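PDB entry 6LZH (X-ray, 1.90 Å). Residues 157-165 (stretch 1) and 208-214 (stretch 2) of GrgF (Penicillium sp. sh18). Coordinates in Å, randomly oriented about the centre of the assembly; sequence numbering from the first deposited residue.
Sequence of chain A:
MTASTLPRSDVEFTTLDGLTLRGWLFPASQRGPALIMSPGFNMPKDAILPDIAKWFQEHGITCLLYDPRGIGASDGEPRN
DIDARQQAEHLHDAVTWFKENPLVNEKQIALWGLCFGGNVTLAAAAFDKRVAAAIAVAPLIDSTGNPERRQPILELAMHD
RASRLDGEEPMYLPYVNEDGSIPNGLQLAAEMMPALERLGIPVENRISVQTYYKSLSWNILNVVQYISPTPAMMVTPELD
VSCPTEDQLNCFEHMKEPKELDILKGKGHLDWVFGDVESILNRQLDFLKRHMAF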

ATOM      1  N   ALA A 157      -3.490   0.404  16.529  1.00 19.89           N
ATOM      2  CA  ALA A 157      -3.589   1.232  15.333  1.00 17.00           C
ATOM      3  C   ALA A 157      -4.999   1.797  15.160  1.00 17.95           C
ATOM      4  O   ALA A 157      -5.163   2.954  14.743  1.00 18.47           O
ATOM      5  CB  ALA A 157      -3.155   0.428  14.108  1.00 18.06           C
ATOM      6  N   MET A 158      -6.036   1.011  15.475  1.00 18.24           N
ATOM      7  CA  MET A 158      -7.396   1.551  15.398  1.00 19.93           C
ATOM      8  C   MET A 158      -7.618   2.614  16.461  1.00 17.45           C
ATOM      9  O   MET A 158      -8.237   3.648  16.194  1.00 15.99           O
ATOM     10  CB  MET A 158      -8.452   0.448  15.545  1.00 21.91           C
ATOM     11  CG  MET A 158      -8.510  -0.597  14.406  1.00 19.07           C
ATOM     12  SD  MET A 158      -8.655   0.084  12.732  1.00 19.73           S
ATOM     13  CE  MET A 158      -6.944   0.039  12.176  1.00 18.48           C
ATOM     14  N   HIS A 159      -7.112   2.384  17.673  1.00 18.44           N
ATOM     15  CA  HIS A 159      -7.246   3.400  18.714  1.00 20.03           C
ATOM     16  C   HIS A 159      -6.463   4.661  18.355  1.00 18.86           C
ATOM     17  O   HIS A 159      -6.915   5.782  18.618  1.00 19.34           O
ATOM     18  CB  HIS A 159      -6.781   2.844  20.054  1.00 17.78           C
ATOM     19  CG  HIS A 159      -6.883   3.821  21.185  1.00 21.88           C
ATOM     20  ND1 HIS A 159      -5.799   4.530  21.658  1.00 26.57           N
ATOM     21  CD2 HIS A 159      -7.941   4.211  21.930  1.00 24.83           C
ATOM     22  CE1 HIS A 159      -6.184   5.309  22.654  1.00 22.87           C
ATOM     23  NE2 HIS A 159      -7.478   5.128  22.844  1.00 29.04           N
ATOM     24  N   ASP A 160      -5.295   4.492  17.737  1.00 18.10           N
ATOM     25  CA  ASP A 160      -4.471   5.633  17.354  1.00 16.24           C
ATOM     26  C   ASP A 160      -5.186   6.528  16.341  1.00 18.07           C
ATOM     27  O   ASP A 160      -5.192   7.762  16.480  1.00 14.99           O
ATOM     28  CB  ASP A 160      -3.137   5.130  16.795  1.00 18.05           C
ATOM     29  CG  ASP A 160      -2.207   6.259  16.408  1.00 18.43           C
ATOM     30  OD1 ASP A 160      -1.972   7.152  17.250  1.00 18.63           O
ATOM     31  OD2 ASP A 160      -1.736   6.263  15.251  1.00 19.12           O
ATOM     32  N   ARG A 161      -5.791   5.924  15.308  1.00 15.78           N
ATOM     33  CA  ARG A 161      -6.580   6.693  14.343  1.00 16.40           C
ATOM     34  C   ARG A 161      -7.632   7.538  15.048  1.00 16.08           C
ATOM     35  O   ARG A 161      -7.746   8.752  14.819  1.00 12.77           O
ATOM     36  CB  ARG A 161      -7.289   5.754  13.351  1.00 15.38           C
ATOM     37  CG  ARG A 161      -6.413   5.048  12.334  1.00 17.87           C
ATOM     38  CD  ARG A 161      -7.264   4.451  11.191  1.00 19.22           C
ATOM     39  NE  ARG A 161      -7.616   5.451  10.178  1.00 22.21           N
ATOM     40  CZ  ARG A 161      -6.851   5.778   9.135  1.00 20.24           C
ATOM     41  NH1 ARG A 161      -5.671   5.200   8.957  1.00 19.62           N
ATOM     42  NH2 ARG A 161      -7.258   6.695   8.262  1.00 19.98           N
ATOM     43  N   ALA A 162      -8.470   6.875  15.855  1.00 13.27           N
ATOM     44  CA  ALA A 162      -9.603   7.553  16.485  1.00 15.34           C
ATOM     45  C   ALA A 162      -9.137   8.655  17.435  1.00 19.01           C
ATOM     46  O   ALA A 162      -9.760   9.719  17.517  1.00 22.39           O
ATOM     47  CB  ALA A 162     -10.457   6.534  17.238  1.00 14.23           C
ATOM     48  N   SER A 163      -8.041   8.406  18.161  1.00 17.65           N
ATOM     49  CA  SER A 163      -7.514   9.392  19.100  1.00 16.55           C
ATOM     50  C   SER A 163      -6.932  10.587  18.359  1.00 16.99           C
ATOM     51  O   SER A 163      -7.121  11.737  18.771  1.00 14.60           O
ATOM     52  CB  SER A 163      -6.458   8.743  20.000  1.00 17.41           C
ATOM     53  OG  SER A 163      -6.995   7.616  20.716  1.00 20.37           O
ATOM     54  N   ARG A 164      -6.201  10.344  17.275  1.00 13.89           N
ATOM     55  CA  ARG A 164      -5.689  11.465  16.491  1.00 15.09           C
ATOM     56  C   ARG A 164      -6.825  12.272  15.866  1.00 16.68           C
ATOM     57  O   ARG A 164      -6.743  13.503  15.776  1.00 15.30           O
ATOM     58  CB  ARG A 164      -4.727  10.950  15.425  1.00 16.30           C
ATOM     59  CG  ARG A 164      -3.418  10.425  16.011  1.00 15.91           C
ATOM     60  CD  ARG A 164      -2.761   9.483  15.025  1.00 17.76           C
ATOM     61  NE  ARG A 164      -2.255  10.194  13.847  1.00 14.81           N
ATOM     62  CZ  ARG A 164      -1.644   9.578  12.844  1.00 22.21           C
ATOM     63  NH1 ARG A 164      -1.491   8.260  12.897  1.00 18.41           N
ATOM     64  NH2 ARG A 164      -1.200  10.262  11.799  1.00 20.72           N
ATOM     65  N   LEU A 165      -7.899  11.596  15.432  1.00 15.55           N
ATOM     66  CA  LEU A 165      -9.080  12.309  14.952  1.00 16.80           C
ATOM     67  C   LEU A 165      -9.645  13.261  15.999  1.00 17.23           C
ATOM     68  O   LEU A 165     -10.277  14.253  15.630  1.00 17.74           O
ATOM     69  CB  LEU A 165     -10.162  11.311  14.498  1.00 14.55           C
ATOM     70  CG  LEU A 165      -9.965  10.750  13.088  1.00 17.22           C
ATOM     71  CD1 LEU A 165     -10.918   9.594  12.807  1.00 19.47           C
ATOM     72  CD2 LEU A 165     -10.143  11.861  12.038  1.00 19.23           C
ATOM     73  N   SER A 208       5.999   4.632  15.024  1.00 23.62           N
ATOM     74  CA  SER A 208       4.552   4.790  15.109  1.00 20.94           C
ATOM     75  C   SER A 208       3.868   3.432  15.048  1.00 20.10           C
ATOM     76  O   SER A 208       4.328   2.515  14.366  1.00 18.59           O
ATOM     77  CB  SER A 208       4.034   5.672  13.970  1.00 20.84           C
ATOM     78  OG  SER A 208       4.077   4.957  12.748  1.00 25.01           O
ATOM     79  N   VAL A 209       2.752   3.304  15.771  1.00 18.42           N
ATOM     80  CA  VAL A 209       1.975   2.071  15.662  1.00 20.63           C
ATOM     81  C   VAL A 209       1.438   1.886  14.249  1.00 19.15           C
ATOM     82  O   VAL A 209       1.166   0.761  13.834  1.00 19.01           O
ATOM     83  CB  VAL A 209       0.821   2.020  16.687  1.00 20.85           C
ATOM     84  CG1 VAL A 209       1.343   2.199  18.100  1.00 23.69           C
ATOM     85  CG2 VAL A 209      -0.246   3.074  16.382  1.00 22.06           C
ATOM     86  N   GLN A 210       1.258   2.972  13.493  1.00 17.31           N
ATOM     87  CA  GLN A 210       0.759   2.822  12.135  1.00 19.50           C
ATOM     88  C   GLN A 210       1.780   2.134  11.242  1.00 20.74           C
ATOM     89  O   GLN A 210       1.407   1.575  10.200  1.00 16.70           O
ATOM     90  CB  GLN A 210       0.386   4.196  11.553  1.00 19.68           C
ATOM     91  CG  GLN A 210      -0.718   4.905  12.345  1.00 17.01           C
ATOM     92  CD  GLN A 210      -2.011   4.094  12.363  1.00 18.68           C
ATOM     93  OE1 GLN A 210      -2.338   3.382  11.394  1.00 19.02           O
ATOM     94  NE2 GLN A 210      -2.750   4.191  13.465  1.00 18.15           N
ATOM     95  N   THR A 211       3.059   2.182  11.621  1.00 17.78           N
ATOM     96  CA  THR A 211       4.082   1.492  10.843  1.00 21.31           C
ATOM     97  C   THR A 211       3.727   0.018  10.665  1.00 21.95           C
ATOM     98  O   THR A 211       3.818  -0.518   9.557  1.00 19.69           O
ATOM     99  CB  THR A 211       5.447   1.638  11.523  1.00 22.45           C
ATOM    100  OG1 THR A 211       5.859   3.018  11.502  1.00 17.83           O
ATOM    101  CG2 THR A 211       6.489   0.773  10.816  1.00 21.08           C
ATOM    102  N   TYR A 212       3.278  -0.639  11.736  1.00 21.35           N
ATOM    103  CA  TYR A 212       2.948  -2.061  11.648  1.00 21.87           C
ATOM    104  C   TYR A 212       1.693  -2.292  10.804  1.00 24.56           C
ATOM    105  O   TYR A 212       1.637  -3.247  10.019  1.00 25.19           O
ATOM    106  CB  TYR A 212       2.780  -2.653  13.051  1.00 26.77           C
ATOM    107  CG  TYR A 212       2.597  -4.166  13.031  1.00 30.12           C
ATOM    108  CD1 TYR A 212       3.696  -5.022  13.021  1.00 33.03           C
ATOM    109  CD2 TYR A 212       1.326  -4.735  12.991  1.00 30.38           C
ATOM    110  CE1 TYR A 212       3.535  -6.412  12.987  1.00 32.76           C
ATOM    111  CE2 TYR A 212       1.156  -6.121  12.952  1.00 30.95           C
ATOM    112  CZ  TYR A 212       2.264  -6.951  12.950  1.00 37.38           C
ATOM    113  OH  TYR A 212       2.099  -8.322  12.917  1.00 36.67           O
ATOM    114  N   TYR A 213       0.686  -1.419  10.945  1.00 19.61           N
ATOM    115  CA  TYR A 213      -0.510  -1.481  10.102  1.00 22.58           C
ATOM    116  C   TYR A 213      -0.155  -1.455   8.615  1.00 22.42           C
ATOM    117  O   TYR A 213      -0.616  -2.295   7.836  1.00 20.81           O
ATOM    118  CB  TYR A 213      -1.450  -0.313  10.447  1.00 16.48           C
ATOM    119  CG  TYR A 213      -2.693  -0.219   9.564  1.00 19.85           C
ATOM    120  CD1 TYR A 213      -2.660   0.428   8.324  1.00 20.90           C
ATOM    121  CD2 TYR A 213      -3.899  -0.781   9.971  1.00 19.26           C
ATOM    122  CE1 TYR A 213      -3.799   0.510   7.521  1.00 21.16           C
ATOM    123  CE2 TYR A 213      -5.039  -0.708   9.168  1.00 19.15           C
ATOM    124  CZ  TYR A 213      -4.985  -0.058   7.949  1.00 19.20           C
ATOM    125  OH  TYR A 213      -6.122   0.032   7.164  1.00 19.81           O
ATOM    126  N   LYS A 214       0.643  -0.475   8.191  1.00 21.81           N
ATOM    127  CA  LYS A 214       0.959  -0.379   6.768  1.00 20.35           C
ATOM    128  C   LYS A 214       1.818  -1.543   6.277  1.00 22.35           C
ATOM    129  O   LYS A 214       1.691  -1.952   5.116  1.00 27.19           O
ATOM    130  CB  LYS A 214       1.649   0.950   6.482  1.00 22.72           C
ATOM    131  CG  LYS A 214       0.700   2.138   6.527  1.00 20.41           C
ATOM    132  CD  LYS A 214       1.355   3.395   5.979  1.00 26.10           C
ATOM    133  CE  LYS A 214       0.494   4.639   6.219  1.00 30.09           C
ATOM    134  NZ  LYS A 214       0.595   5.133   7.634  1.00 31.89           N
TER
HETATM  135  O   HOH W   1      -4.735   2.531  10.395  1.00 26.49           O

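The knob at the centre of this helix pair is a polar amide. Gln 210 pushes its side chain into a hole formed by Ala 157, Asp 160, Arg 161 and Arg 164, a place where packed helices more often put a leucine or a similar apolar group. Leaving a buried amide unpaired is costly, and here both ends are served. NE2 of Gln 210 donates to the backbone O of Ala 157 at 3.0 Å and to OD2 of Asp 160 at 2.9 Å, the second with the straighter angle, 163° against 149°. On the other side of the amide, OE1 of Gln 210 accepts from a water at 2.7 Å, and the same water accepts from NH1 of Arg 161 at 3.2 Å, so the link to that arginine is indirect.

The acceptors do double work. The O of Ala 157 already receives the helical bond from N of Arg 161 at 3.1 Å, yet it still takes the glutamine without breaking the helix. OD2 of Asp 160 likewise accepts from Gln 210 and forms a salt bridge with NH1 of Arg 164 at 3.1 Å, one turn later on its own helix. The bridged guanidinium lies beside the knob: NH1 of Arg 164 lies 3.5 Å from CG of Gln 210, with the carbon at the edge of the group and near its plane. Guanidinium, carboxylate and amide thus form one connected cluster.

Apolar contacts flank this polar centre. On one flank, CG2 of Val 209 packs against CB of Asp 160 at 3.6 Å and CA of Ala 157 at 4.0 Å. On the other, CE of Met 158 reaches CE2 of Tyr 213 at 3.6 Å; the CA-to-CB bond of Met 158 points away, and chi1 and chi2 in m and chi3 at 98° bring the methyl back to the contact. CB of Ala 157 meets CB of Tyr 213 at 4.1 Å.

The nearest CA pair is CA of Ala 157 and CA of Gln 210, 5.6 Å apart; the helix axes come no nearer than 9.6 Å and their directions differ by 123°. The two stretches bury 335 Å² between them, both sides summed. Just before the second helix, OG of Ser 208 caps its start, accepting a weak bond from N of Thr 211 at 3.2 Å. The rule to read here is that a polar knob can be buried when its partners are in place: in this contact the hole supplies two acceptors for NE2 and a water completes OE1.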